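Local coordinates for DUF1573 domain-containing protein (Porphyromonas gingivalis, PDB 2QSV) that is of unknown function, with only a tentative link to cysteine-type peptidase activity, and is represented here by its C-terminal part, two immunoglobulin-like domains, at residues D107-L112 against N205-P210; G118-S123 against G148-H153; R71-G76 against L103-N108; D199-C204 against L211-V216; L10-S15 against L65-P70. All blocks are in the same frame, centred on the assembly; numbering follows the deposited sequence.

Interaction 1. Residues D107-L112 against N205-P210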
# COMPACT_ATOMS: atom_id res chain seq x y z
N ASP A 107 -1.36 -2.85 -15.00
CA ASP A 107 -1.32 -2.65 -16.45
C ASP A 107 -2.68 -2.47 -17.12
O ASP A 107 -3.71 -3.02 -16.70
CB ASP A 107 -0.61 -3.83 -17.14
CG ASP A 107 0.88 -3.89 -16.78
OD1 ASP A 107 1.64 -3.07 -17.33
OD2 ASP A 107 1.29 -4.72 -15.93
N ASN A 108 -2.66 -1.70 -18.21
CA ASN A 108 -3.80 -1.71 -19.13
C ASN A 108 -3.80 -2.96 -20.01
O ASN A 108 -3.30 -2.95 -21.15
CB ASN A 108 -3.84 -0.41 -19.95
CG ASN A 108 -5.08 -0.32 -20.85
OD1 ASN A 108 -6.05 -1.05 -20.70
ND2 ASN A 108 -5.00 0.56 -21.83
N PHE A 109 -4.38 -4.04 -19.47
CA PHE A 109 -4.27 -5.36 -20.07
C PHE A 109 -4.97 -5.52 -21.42
O PHE A 109 -4.46 -6.27 -22.25
CB PHE A 109 -4.69 -6.49 -19.11
CG PHE A 109 -3.74 -6.72 -17.97
CD1 PHE A 109 -2.47 -7.32 -18.18
CD2 PHE A 109 -4.09 -6.34 -16.67
CE1 PHE A 109 -1.57 -7.52 -17.14
CE2 PHE A 109 -3.20 -6.52 -15.61
CZ PHE A 109 -1.94 -7.13 -15.83
N PRO A 110 -6.15 -4.86 -21.64
CA PRO A 110 -6.76 -4.93 -23.01
C PRO A 110 -5.88 -4.35 -24.13
O PRO A 110 -6.02 -4.77 -25.28
CB PRO A 110 -8.08 -4.15 -22.87
CG PRO A 110 -8.41 -4.22 -21.36
CD PRO A 110 -7.03 -4.12 -20.70
N ALA A 111 -4.99 -3.43 -23.78
CA ALA A 111 -3.95 -2.97 -24.69
C ALA A 111 -2.69 -3.87 -24.80
O ALA A 111 -1.78 -3.53 -25.54
CB ALA A 111 -3.53 -1.55 -24.33
N LEU A 112 -2.61 -4.99 -24.08
CA LEU A 112 -1.41 -5.86 -24.15
C LEU A 112 -1.73 -7.20 -24.79
O LEU A 112 -2.80 -7.76 -24.57
CB LEU A 112 -0.78 -6.08 -22.76
CG LEU A 112 -0.32 -4.85 -21.98
CD1 LEU A 112 0.04 -5.20 -20.52
CD2 LEU A 112 0.86 -4.15 -22.70
N ASN A 205 2.40 -8.37 -14.20
CA ASN A 205 1.70 -8.26 -15.46
C ASN A 205 1.05 -9.56 -15.84
O ASN A 205 1.04 -9.92 -17.02
CB ASN A 205 2.65 -7.74 -16.58
CG ASN A 205 3.72 -8.76 -16.96
OD1 ASN A 205 4.02 -9.68 -16.19
ND2 ASN A 205 4.28 -8.62 -18.19
N ASP A 206 0.55 -10.31 -14.84
CA ASP A 206 -0.31 -11.47 -15.06
C ASP A 206 -1.77 -10.95 -15.24
O ASP A 206 -2.37 -10.48 -14.28
CB ASP A 206 -0.15 -12.47 -13.90
CG ASP A 206 -1.01 -13.73 -14.03
OD1 ASP A 206 -2.01 -13.77 -14.78
OD2 ASP A 206 -0.70 -14.72 -13.32
N PRO A 207 -2.34 -11.06 -16.46
CA PRO A 207 -3.64 -10.45 -16.74
C PRO A 207 -4.81 -11.06 -15.91
O PRO A 207 -5.76 -10.37 -15.65
CB PRO A 207 -3.85 -10.73 -18.23
CG PRO A 207 -2.42 -11.00 -18.75
CD PRO A 207 -1.81 -11.78 -17.64
N GLN A 208 -4.68 -12.31 -15.50
CA GLN A 208 -5.65 -13.02 -14.70
C GLN A 208 -5.59 -12.75 -13.18
O GLN A 208 -6.53 -13.06 -12.50
CB GLN A 208 -5.50 -14.53 -14.90
CG GLN A 208 -6.09 -15.07 -16.23
CD GLN A 208 -5.20 -14.71 -17.43
OE1 GLN A 208 -5.66 -14.03 -18.37
NE2 GLN A 208 -3.90 -15.11 -17.39
N ALA A 209 -4.49 -12.22 -12.67
CA ALA A 209 -4.32 -11.92 -11.27
C ALA A 209 -3.13 -10.98 -11.06
O ALA A 209 -2.05 -11.41 -10.58
CB ALA A 209 -4.18 -13.21 -10.44
N PRO A 210 -3.30 -9.70 -11.45
CA PRO A 210 -2.19 -8.72 -11.41
C PRO A 210 -1.75 -8.30 -10.01
O PRO A 210 -0.65 -7.78 -9.84
CB PRO A 210 -2.75 -7.51 -12.16
CG PRO A 210 -4.30 -7.64 -11.99
CD PRO A 210 -4.52 -9.12 -12.06

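Interaction 2. Residues G118-S123 against G148-H153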
# COMPACT_ATOMS: atom_id res chain seq x y z
N GLY A 118 2.98 -12.06 -18.71
CA GLY A 118 3.39 -13.29 -18.07
C GLY A 118 2.23 -13.99 -17.35
O GLY A 118 1.09 -13.49 -17.33
N VAL A 119 2.48 -15.19 -16.85
CA VAL A 119 1.52 -15.93 -16.01
C VAL A 119 2.35 -16.40 -14.83
O VAL A 119 3.31 -17.19 -15.00
CB VAL A 119 0.80 -17.13 -16.72
CG1 VAL A 119 -0.23 -17.82 -15.70
CG2 VAL A 119 0.02 -16.72 -17.97
N MSE A 120 2.01 -15.92 -13.64
CA MSE A 120 2.79 -16.20 -12.43
C MSE A 120 2.30 -17.47 -11.73
O MSE A 120 1.09 -17.59 -11.42
CB MSE A 120 2.78 -14.98 -11.47
CG MSE A 120 3.74 -15.14 -10.23
SE MSE A 120 4.27 -13.44 -9.52
CE MSE A 120 2.48 -13.14 -8.63
N GLU A 121 3.23 -18.38 -11.46
CA GLU A 121 2.95 -19.51 -10.61
C GLU A 121 3.87 -19.47 -9.39
O GLU A 121 5.09 -19.32 -9.52
CB GLU A 121 3.12 -20.78 -11.44
CG GLU A 121 3.00 -22.05 -10.67
CD GLU A 121 3.33 -23.26 -11.51
OE1 GLU A 121 2.68 -23.42 -12.58
OE2 GLU A 121 4.22 -24.04 -11.10
N LEU A 122 3.28 -19.58 -8.19
CA LEU A 122 4.04 -19.63 -6.92
C LEU A 122 3.17 -20.18 -5.78
O LEU A 122 1.94 -20.25 -5.88
CB LEU A 122 4.61 -18.25 -6.46
CG LEU A 122 3.83 -16.90 -6.53
CD1 LEU A 122 2.30 -16.96 -6.66
CD2 LEU A 122 4.25 -15.87 -5.56
N SER A 123 3.84 -20.46 -4.69
CA SER A 123 3.19 -20.78 -3.44
C SER A 123 2.65 -19.50 -2.81
O SER A 123 3.33 -18.48 -2.69
CB SER A 123 4.22 -21.47 -2.55
OG SER A 123 3.71 -21.46 -1.22
N GLY A 148 4.87 -14.39 -22.59
CA GLY A 148 5.65 -13.19 -22.53
C GLY A 148 6.44 -13.11 -21.22
O GLY A 148 6.30 -13.98 -20.34
N PRO A 149 7.28 -12.06 -21.09
CA PRO A 149 8.07 -11.86 -19.87
C PRO A 149 7.11 -11.46 -18.72
O PRO A 149 6.21 -10.63 -18.89
CB PRO A 149 9.01 -10.69 -20.22
CG PRO A 149 8.40 -10.01 -21.38
CD PRO A 149 7.46 -10.96 -22.07
N LEU A 150 7.32 -12.10 -17.58
CA LEU A 150 6.61 -11.77 -16.35
C LEU A 150 7.38 -10.66 -15.67
O LEU A 150 8.58 -10.83 -15.40
CB LEU A 150 6.53 -12.99 -15.45
CG LEU A 150 5.91 -12.83 -14.04
CD1 LEU A 150 4.40 -12.50 -14.13
CD2 LEU A 150 6.15 -14.14 -13.21
N ARG A 151 6.70 -9.54 -15.43
CA ARG A 151 7.29 -8.39 -14.77
C ARG A 151 6.72 -8.19 -13.37
O ARG A 151 5.49 -8.22 -13.21
CB ARG A 151 7.01 -7.14 -15.60
CG ARG A 151 7.66 -7.20 -17.00
CD ARG A 151 7.25 -5.96 -17.82
NE ARG A 151 7.49 -6.22 -19.24
CZ ARG A 151 8.71 -6.28 -19.78
NH1 ARG A 151 9.79 -6.12 -19.03
NH2 ARG A 151 8.86 -6.53 -21.08
N LEU A 152 7.59 -8.00 -12.38
CA LEU A 152 7.17 -7.80 -11.01
C LEU A 152 7.29 -6.32 -10.76
O LEU A 152 8.40 -5.81 -10.53
CB LEU A 152 8.04 -8.59 -10.01
CG LEU A 152 8.26 -10.08 -10.24
CD1 LEU A 152 9.07 -10.73 -9.09
CD2 LEU A 152 6.97 -10.87 -10.51
N HIS A 153 6.18 -5.60 -10.93
CA HIS A 153 6.21 -4.17 -10.80
C HIS A 153 6.48 -3.71 -9.37
O HIS A 153 7.14 -2.71 -9.17
CB HIS A 153 4.90 -3.56 -11.29
CG HIS A 153 4.54 -3.93 -12.67
ND1 HIS A 153 5.40 -3.72 -13.74
CD2 HIS A 153 3.41 -4.47 -13.19
CE1 HIS A 153 4.80 -4.09 -14.85
NE2 HIS A 153 3.59 -4.55 -14.55

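Interaction 3. Residues R71-G76 against L103-N108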
# COMPACT_ATOMS: atom_id res chain seq x y z
N ARG A 71 -0.21 10.56 -16.29
CA ARG A 71 0.11 9.89 -17.55
C ARG A 71 1.54 9.39 -17.42
O ARG A 71 2.37 10.04 -16.79
CB ARG A 71 0.01 10.91 -18.69
CG ARG A 71 -0.38 10.37 -20.05
CD ARG A 71 -0.60 11.54 -21.03
NE ARG A 71 -0.55 11.16 -22.44
CZ ARG A 71 0.56 10.79 -23.08
NH1 ARG A 71 1.73 10.73 -22.44
NH2 ARG A 71 0.51 10.47 -24.37
N ASN A 72 1.83 8.22 -17.97
CA ASN A 72 3.18 7.64 -17.82
C ASN A 72 3.62 7.28 -16.37
O ASN A 72 4.81 7.02 -16.14
CB ASN A 72 4.28 8.53 -18.49
CG ASN A 72 3.88 9.08 -19.89
OD1 ASN A 72 3.39 8.33 -20.76
ND2 ASN A 72 4.08 10.40 -20.09
N MSE A 73 2.71 7.30 -15.38
CA MSE A 73 3.02 6.66 -14.09
C MSE A 73 3.07 5.14 -14.39
O MSE A 73 2.13 4.58 -14.94
CB MSE A 73 1.96 6.97 -13.01
CG MSE A 73 2.21 6.32 -11.62
SE MSE A 73 1.03 6.74 -10.27
CE MSE A 73 2.00 7.97 -9.49
N PRO A 74 4.17 4.48 -14.03
CA PRO A 74 4.26 3.02 -14.21
C PRO A 74 3.42 2.24 -13.15
O PRO A 74 3.21 2.74 -12.03
CB PRO A 74 5.75 2.74 -13.99
CG PRO A 74 6.26 3.89 -13.18
CD PRO A 74 5.36 5.06 -13.38
N PRO A 75 3.00 1.00 -13.49
CA PRO A 75 2.25 0.18 -12.52
C PRO A 75 3.07 -0.22 -11.28
O PRO A 75 4.30 -0.09 -11.25
CB PRO A 75 1.83 -1.05 -13.33
CG PRO A 75 2.76 -1.11 -14.46
CD PRO A 75 3.23 0.29 -14.77
N GLY A 76 2.39 -0.69 -10.24
CA GLY A 76 3.02 -0.94 -8.96
C GLY A 76 2.20 -0.34 -7.84
O GLY A 76 1.30 0.45 -8.08
N LEU A 103 -2.42 3.07 -3.68
CA LEU A 103 -2.99 2.74 -4.98
C LEU A 103 -2.29 1.50 -5.54
O LEU A 103 -1.07 1.53 -5.78
CB LEU A 103 -2.79 3.93 -5.96
CG LEU A 103 -3.18 3.73 -7.44
CD1 LEU A 103 -4.68 3.38 -7.57
CD2 LEU A 103 -2.80 4.97 -8.25
N PRO A 104 -3.06 0.40 -5.74
CA PRO A 104 -2.59 -0.75 -6.54
C PRO A 104 -2.80 -0.48 -8.02
O PRO A 104 -3.86 -0.76 -8.56
CB PRO A 104 -3.47 -1.94 -6.06
CG PRO A 104 -4.45 -1.31 -4.93
CD PRO A 104 -4.42 0.19 -5.20
N LEU A 105 -1.79 0.09 -8.68
CA LEU A 105 -1.89 0.50 -10.06
C LEU A 105 -1.40 -0.66 -10.93
O LEU A 105 -0.25 -1.14 -10.77
CB LEU A 105 -1.09 1.79 -10.33
CG LEU A 105 -1.16 2.32 -11.77
CD1 LEU A 105 -2.58 2.71 -12.21
CD2 LEU A 105 -0.17 3.50 -12.04
N VAL A 106 -2.26 -1.16 -11.82
CA VAL A 106 -1.92 -2.32 -12.66
C VAL A 106 -1.80 -1.92 -14.15
O VAL A 106 -2.15 -0.80 -14.52
CB VAL A 106 -2.91 -3.56 -12.44
CG1 VAL A 106 -2.90 -4.01 -10.95
CG2 VAL A 106 -4.32 -3.25 -12.91
N ASP A 107 -1.36 -2.85 -15.00
CA ASP A 107 -1.32 -2.65 -16.45
C ASP A 107 -2.68 -2.47 -17.12
O ASP A 107 -3.71 -3.02 -16.70
CB ASP A 107 -0.61 -3.83 -17.14
CG ASP A 107 0.88 -3.89 -16.78
OD1 ASP A 107 1.64 -3.07 -17.33
OD2 ASP A 107 1.29 -4.72 -15.93
N ASN A 108 -2.66 -1.70 -18.21
CA ASN A 108 -3.80 -1.71 -19.13
C ASN A 108 -3.80 -2.96 -20.01
O ASN A 108 -3.30 -2.95 -21.15
CB ASN A 108 -3.84 -0.41 -19.95
CG ASN A 108 -5.08 -0.32 -20.85
OD1 ASN A 108 -6.05 -1.05 -20.70
ND2 ASN A 108 -5.00 0.56 -21.83

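Interaction 4. Residues D199-C204 against L211-V216. With SO4 (sulfate ion), chain B.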
# COMPACT_ATOMS: atom_id res chain seq x y z
N ASP A 199 0.67 -10.44 4.77
CA ASP A 199 0.70 -10.60 3.33
C ASP A 199 1.94 -10.02 2.66
O ASP A 199 2.35 -8.90 2.97
CB ASP A 199 -0.52 -9.96 2.65
CG ASP A 199 -1.83 -10.65 3.01
OD1 ASP A 199 -1.85 -11.91 3.14
OD2 ASP A 199 -2.83 -9.91 3.19
N ILE A 200 2.50 -10.78 1.72
CA ILE A 200 3.36 -10.17 0.72
C ILE A 200 2.49 -9.83 -0.49
O ILE A 200 1.85 -10.69 -1.02
CB ILE A 200 4.53 -11.12 0.26
CG1 ILE A 200 5.42 -11.47 1.46
CG2 ILE A 200 5.33 -10.38 -0.81
CD1 ILE A 200 6.29 -12.81 1.29
N SER A 201 2.48 -8.58 -0.92
CA SER A 201 1.66 -8.17 -2.06
C SER A 201 2.54 -7.95 -3.29
O SER A 201 3.57 -7.23 -3.22
CB SER A 201 0.89 -6.89 -1.75
OG SER A 201 -0.01 -7.11 -0.67
N ILE A 202 2.14 -8.59 -4.39
CA ILE A 202 2.91 -8.50 -5.65
C ILE A 202 2.05 -7.96 -6.73
O ILE A 202 1.03 -8.50 -7.01
CB ILE A 202 3.50 -9.92 -6.10
CG1 ILE A 202 4.41 -10.51 -4.99
CG2 ILE A 202 4.20 -9.79 -7.52
CD1 ILE A 202 4.81 -12.00 -5.20
N ILE A 203 2.46 -6.87 -7.35
CA ILE A 203 1.78 -6.39 -8.53
C ILE A 203 2.62 -6.79 -9.77
O ILE A 203 3.80 -6.53 -9.79
CB ILE A 203 1.53 -4.89 -8.48
CG1 ILE A 203 0.44 -4.63 -7.38
CG2 ILE A 203 1.02 -4.37 -9.87
CD1 ILE A 203 0.05 -3.25 -7.21
N CYS A 204 1.99 -7.44 -10.74
CA CYS A 204 2.72 -8.04 -11.86
C CYS A 204 1.84 -7.95 -13.07
O CYS A 204 0.66 -7.58 -12.99
CB CYS A 204 3.11 -9.51 -11.55
SG CYS A 204 1.67 -10.57 -11.33
N LEU A 211 -2.64 -8.52 -9.02
CA LEU A 211 -2.31 -8.32 -7.62
C LEU A 211 -2.37 -9.69 -6.90
O LEU A 211 -3.46 -10.29 -6.73
CB LEU A 211 -3.21 -7.23 -6.98
CG LEU A 211 -3.17 -7.06 -5.47
CD1 LEU A 211 -1.79 -6.67 -4.97
CD2 LEU A 211 -4.23 -6.02 -5.02
N ARG A 212 -1.20 -10.19 -6.48
CA ARG A 212 -1.10 -11.54 -5.95
C ARG A 212 -0.62 -11.46 -4.51
O ARG A 212 0.20 -10.63 -4.22
CB ARG A 212 -0.12 -12.34 -6.83
CG ARG A 212 -0.38 -13.81 -6.81
CD ARG A 212 -1.63 -14.19 -7.62
NE ARG A 212 -1.72 -15.61 -7.41
CZ ARG A 212 -1.05 -16.51 -8.13
NH1 ARG A 212 -0.28 -16.11 -9.19
NH2 ARG A 212 -1.20 -17.79 -7.83
N ARG A 213 -1.19 -12.23 -3.58
CA ARG A 213 -0.77 -12.16 -2.20
C ARG A 213 -0.35 -13.48 -1.66
O ARG A 213 -0.99 -14.51 -1.89
CB ARG A 213 -1.85 -11.54 -1.27
CG ARG A 213 -2.17 -10.14 -1.59
CD ARG A 213 -3.38 -9.79 -0.75
NE ARG A 213 -3.77 -8.39 -0.79
CZ ARG A 213 -4.76 -7.91 -1.53
NH1 ARG A 213 -5.38 -8.68 -2.38
NH2 ARG A 213 -5.07 -6.65 -1.45
N ILE A 214 0.77 -13.45 -0.97
CA ILE A 214 1.28 -14.58 -0.29
C ILE A 214 1.04 -14.35 1.20
O ILE A 214 1.52 -13.36 1.75
CB ILE A 214 2.83 -14.72 -0.51
CG1 ILE A 214 3.14 -14.92 -2.00
CG2 ILE A 214 3.37 -15.93 0.26
CD1 ILE A 214 4.63 -14.71 -2.26
N LYS A 215 0.32 -15.27 1.82
CA LYS A 215 0.18 -15.23 3.28
C LYS A 215 1.33 -15.95 3.96
O LYS A 215 1.58 -17.11 3.71
CB LYS A 215 -1.15 -15.87 3.74
CG LYS A 215 -1.19 -16.13 5.28
CD LYS A 215 -1.18 -14.82 6.10
CE LYS A 215 -2.44 -13.99 5.86
NZ LYS A 215 -2.23 -12.54 5.96
N VAL A 216 2.05 -15.22 4.79
CA VAL A 216 3.13 -15.74 5.58
C VAL A 216 2.72 -15.79 7.07
O VAL A 216 2.24 -14.80 7.65
CB VAL A 216 4.39 -14.87 5.40
CG1 VAL A 216 5.59 -15.43 6.21
CG2 VAL A 216 4.77 -14.74 3.89
S SO4 B . -0.57 -7.29 6.35
O1 SO4 B . -0.99 -8.68 6.17
O2 SO4 B . -1.64 -6.49 6.99
O3 SO4 B . 0.64 -7.18 7.16
O4 SO4 B . -0.38 -6.72 5.02
O HOH W 1 -2.98 -7.39 2.24
O HOH W 2 -4.10 -10.48 5.44
O HOH W 3 -2.19 -5.46 -0.34

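Interaction 5. Residues L10-S15 against L65-P70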
# COMPACT_ATOMS: atom_id res chain seq x y z
N LEU A 10 -5.89 5.12 3.57
CA LEU A 10 -6.94 5.14 2.54
C LEU A 10 -6.43 4.30 1.37
O LEU A 10 -5.24 4.36 1.02
CB LEU A 10 -7.28 6.56 2.11
CG LEU A 10 -7.92 7.58 3.07
CD1 LEU A 10 -8.00 8.95 2.42
CD2 LEU A 10 -9.30 7.16 3.58
N LEU A 11 -7.30 3.50 0.78
CA LEU A 11 -6.86 2.52 -0.21
C LEU A 11 -7.80 2.55 -1.39
O LEU A 11 -9.01 2.31 -1.24
CB LEU A 11 -6.78 1.12 0.41
CG LEU A 11 -6.44 -0.08 -0.48
CD1 LEU A 11 -5.02 -0.00 -1.19
CD2 LEU A 11 -6.54 -1.35 0.38
N PHE A 12 -7.27 2.92 -2.56
CA PHE A 12 -8.03 2.88 -3.79
C PHE A 12 -8.21 1.40 -4.21
O PHE A 12 -7.40 0.56 -3.84
CB PHE A 12 -7.32 3.68 -4.90
CG PHE A 12 -7.57 5.16 -4.84
CD1 PHE A 12 -8.74 5.71 -5.38
CD2 PHE A 12 -6.64 6.01 -4.25
CE1 PHE A 12 -8.99 7.09 -5.31
CE2 PHE A 12 -6.86 7.39 -4.20
CZ PHE A 12 -8.06 7.94 -4.74
N PRO A 13 -9.29 1.08 -4.95
CA PRO A 13 -9.33 -0.28 -5.50
C PRO A 13 -8.17 -0.50 -6.53
O PRO A 13 -7.61 0.48 -7.05
CB PRO A 13 -10.69 -0.37 -6.20
CG PRO A 13 -11.14 1.07 -6.39
CD PRO A 13 -10.47 1.89 -5.31
N ILE A 14 -7.86 -1.76 -6.82
CA ILE A 14 -7.01 -2.11 -7.98
C ILE A 14 -7.50 -1.31 -9.17
O ILE A 14 -8.70 -1.34 -9.51
CB ILE A 14 -7.12 -3.58 -8.34
CG1 ILE A 14 -6.80 -4.44 -7.11
CG2 ILE A 14 -6.17 -3.91 -9.55
CD1 ILE A 14 -7.45 -5.80 -7.14
N SER A 15 -6.59 -0.57 -9.79
CA SER A 15 -6.95 0.36 -10.86
C SER A 15 -6.00 0.32 -12.02
O SER A 15 -4.78 0.12 -11.84
CB SER A 15 -6.91 1.80 -10.34
OG SER A 15 -7.81 2.01 -9.28
N LEU A 65 -11.16 12.25 -2.15
CA LEU A 65 -9.98 12.22 -3.00
C LEU A 65 -10.33 11.44 -4.27
O LEU A 65 -10.62 10.24 -4.21
CB LEU A 65 -8.81 11.57 -2.27
CG LEU A 65 -8.13 12.23 -1.07
CD1 LEU A 65 -9.08 12.57 0.10
CD2 LEU A 65 -7.05 11.29 -0.59
N SER A 66 -10.33 12.14 -5.39
CA SER A 66 -10.52 11.54 -6.71
C SER A 66 -9.22 11.03 -7.28
O SER A 66 -8.19 11.71 -7.22
CB SER A 66 -11.07 12.57 -7.69
OG SER A 66 -12.39 12.92 -7.34
N LEU A 67 -9.29 9.85 -7.90
CA LEU A 67 -8.15 9.27 -8.55
C LEU A 67 -7.83 10.03 -9.82
O LEU A 67 -8.70 10.24 -10.66
CB LEU A 67 -8.42 7.79 -8.87
CG LEU A 67 -7.23 6.97 -9.40
CD1 LEU A 67 -6.03 6.92 -8.42
CD2 LEU A 67 -7.73 5.54 -9.75
N ALA A 68 -6.57 10.40 -9.97
CA ALA A 68 -6.09 11.07 -11.17
C ALA A 68 -4.68 10.57 -11.44
O ALA A 68 -3.72 11.17 -10.99
CB ALA A 68 -6.11 12.63 -10.96
N VAL A 69 -4.55 9.44 -12.14
CA VAL A 69 -3.23 8.84 -12.31
C VAL A 69 -2.44 9.69 -13.30
O VAL A 69 -2.91 9.94 -14.40
CB VAL A 69 -3.26 7.34 -12.79
CG1 VAL A 69 -1.82 6.82 -13.08
CG2 VAL A 69 -3.96 6.44 -11.78
N PRO A 70 -1.23 10.12 -12.92
CA PRO A 70 -0.38 10.81 -13.88
C PRO A 70 -0.11 9.95 -15.11
O PRO A 70 0.17 8.74 -14.99
CB PRO A 70 0.92 11.06 -13.11
CG PRO A 70 0.55 10.99 -11.70
CD PRO A 70 -0.58 10.01 -11.60

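Interaction 1. Residues D107-L112 against N205-P210
With CG set anti to its own carbonyl carbon (chi1 -70°) and chi2 of -72° fixing CD1 and CD2, Phe109 turns the flat of its ring toward Pro207. Pro207 CA lies over the ring centre in a CH-pi contact, 3.6 Å from the centroid and 13° off the normal. On the opposite face the ring is backed by CB of Asp107. The rim is engaged too: near the ring plane, CE1 lies 3.5 Å from Asn205 O, while CE2 lies 3.6 Å from Pro210 CB. The aromatic thus fits against a hairpin loop, whose bend is a type I turn from Asp206 to Ala209, reinforced by an Asx turn in which Gln208 N donates to Asp206 OD1. That loop joins strands 195-204 and 211-219 of the second immunoglobulin-like domain, whereas 107-112 belongs to the connection leading into it from the first. No hydrogen bond passes between the two segments. Asp107 OD2 merely rests against Asn205 CB at 3.4 Å, its hydrogen bond being made to His153 NE2. The Asn205 amide, for its part, is spent on Arg151 N through OD1 and on Pro149 O through ND2.

Interaction 2. Residues G118-S123 against G148-H153
Selenomethionine Met120 meets Leu150 and Leu152 in succession, and its side chain crosses each of them at about a right angle. Its base lies against the fork of Leu150, with CB 3.9 Å from CD2 of that leucine and only slightly farther from CD1. The chain continues into the interior, CG still near Leu150 CD2, until SE stands 3.9 Å from Leu152 CD2. Leu150 starts out toward 118-123; chi1 of 175° sets CG anti to the backbone N, and both methyls reach Met120 CB. Leu152 points less directly across, and it is the CD2 branch that does the touching. Next to these side chains the backbones close in, Gly118 CA approaching Leu150 CA to 4.0 Å where no side chain stands on the glycine. This is the meeting of two sheets of an immunoglobulin-like sandwich at one end: strand 120-121 lies at the border of one, and strand 150-157 belongs to the other. Ile142, Ile202 and Cys204 also pack on Met120 and continue the same interior. Several backbone N-H groups find partners elsewhere, Val119 N at Asn144 OD1, Met120 N at Asp206 OD2 and Arg151 N at Asn205 OD1. With Met120, Leu150 and Leu152 meeting through apolar atoms and no hydrogen bond crossing, the side-chain contact itself is van der Waals and hydrophobic.

Interaction 3. Residues R71-G76 against L103-N108
Leu105 reaches across to three consecutive residues before Gly76 as well as to Gly76 itself. Its CB sits 3.5 Å from Gly76 O, and CG, anti to the backbone N (chi1 -179°), comes to 4.1 Å from Pro75 CA. At the tip CD2 meets both a carbonyl and a side chain, 3.5 Å from Pro74 O and 3.7 Å from CG of selenomethionine Met73. The extended Met73 chain (chi2 177°) carries SE past the same methyl. The other branch, CD1, faces Ser15 O of the strand-end segment 10-15. Beneath the leucine the main chains form an antiparallel hydrogen-bonded pair: Gly76 N donates to Leu105 O at 2.7 Å, almost straight, and Leu105 N returns a longer bond to Gly76 O. The pair lies where strand 76-87 starts and strand 94-105 finishes, so the pairing begins as the chain arrives from strand 61-67 of the facing sheet. Pro75 CB lies 3.3 Å from Leu105 O, close beside the stronger bond, and Pro75 CG rests 3.7 Å from Asp107 OD1. Two backbone bonds therefore set the register at Gly76 and Leu105, while Met73 and Pro75 add mainly van der Waals contact with Leu105, Val106 and Asp107.

Interaction 4. Residues D199-C204 against L211-V216
Main-chain hydrogen bonds join the strands at Ile200 with Ile214 and Ile202 with Arg212, two bonds to each pair; Ile200 N to Ile214 O measures 2.8 Å. Between them, CA-H...O contacts such as Arg213 CA to Ile200 O at 3.2 Å fill the non-hydrogen-bonded positions. On the face of Ile200, Ile202 and Ile214, Ile200 CD1 lies 3.6 Å from Val216 CG2 and the CD1 atoms of Ile202 and Ile214 are 4.0 Å apart. The other face is apolar at Ile203 and Leu211, ionic and hydrated at Asp199, Arg213 and Lys215. Bent at chi2, chi3 and chi4, Lys215 curls back, and NZ ends 2.9 Å from Asp199 OD1, a salt bridge in which NZ sits above the carboxylate plane. One water spans Asp199 OD2 and Lys215 NZ, another OD2 and Arg213 NE. A sulfate, probably from the crystallisation liquor, accepts from Asp199 N. With strands crossing at 162°, this is a regular two-stranded antiparallel hairpin of the immunoglobulin-like sandwich, one face turned to its core.

Interaction 5. Residues L10-S15 against L65-P70
Leu10 and Phe12 face Leu65 and Leu67 across a gap too wide for backbone pairing, the CA atoms of Phe12 and Leu67 being 8.0 Å apart, so it is side chains, not paired backbones, that span the gap. Phe12 gives the largest share. Leu67 CD1 stands squarely over its ring, 4.1 Å from the centroid and 2° off the normal, in a CH-pi contact. At the ring edge, near its plane, CZ comes within 3.5 Å of Leu65 O. CE1 also meets Leu67 CB at 3.7 Å. On one flank Leu10 crosses Leu65 at about a right angle, methyl to methyl, with CD1 3.9 Å from CD2 of Leu65. On another, Leu67 CD2 rests 3.6 Å from Ser15 OG. That hydroxyl donates to Pro13 O within the same segment at 2.7 Å, giving OG a polar partner although it lies beside a methyl. Both segments belong to the first immunoglobulin-like domain but to different sheets: strand 9-11 runs parallel to strand 94-105 at the border of one, and strand 61-67 lies in the other. Leu103 of strand 94-105, Val23 of strand 22-29, Val46 of strand 46-47 and the loop residue Phe45 also pack on Phe12.

Interactions 3 and 5 lie at one end of the first domain, their centres 10 Å apart, joined by a probable hydrogen bond from Val106 N to Ser15 O at 2.8 Å. Interactions 2 and 4 belong to the second domain, their centres 12 Å apart. Interaction 1 sits where the domains meet: Asp107, shared with interaction 3, is hydrogen-bonded to His153 of interaction 2 (OD2 to NE2, 2.7 Å), and Pro210 CB touches Val106 CG1 at 3.7 Å. Across the same boundary Ile203 of interaction 4 packs on interaction 3, and Leu211 CD2 meets Ile14 CG1 of interaction 5 at 3.7 Å. The sodium ion, at Thr157, Asn159 and Leu162, is about 9 Å from the Ile200 side chain.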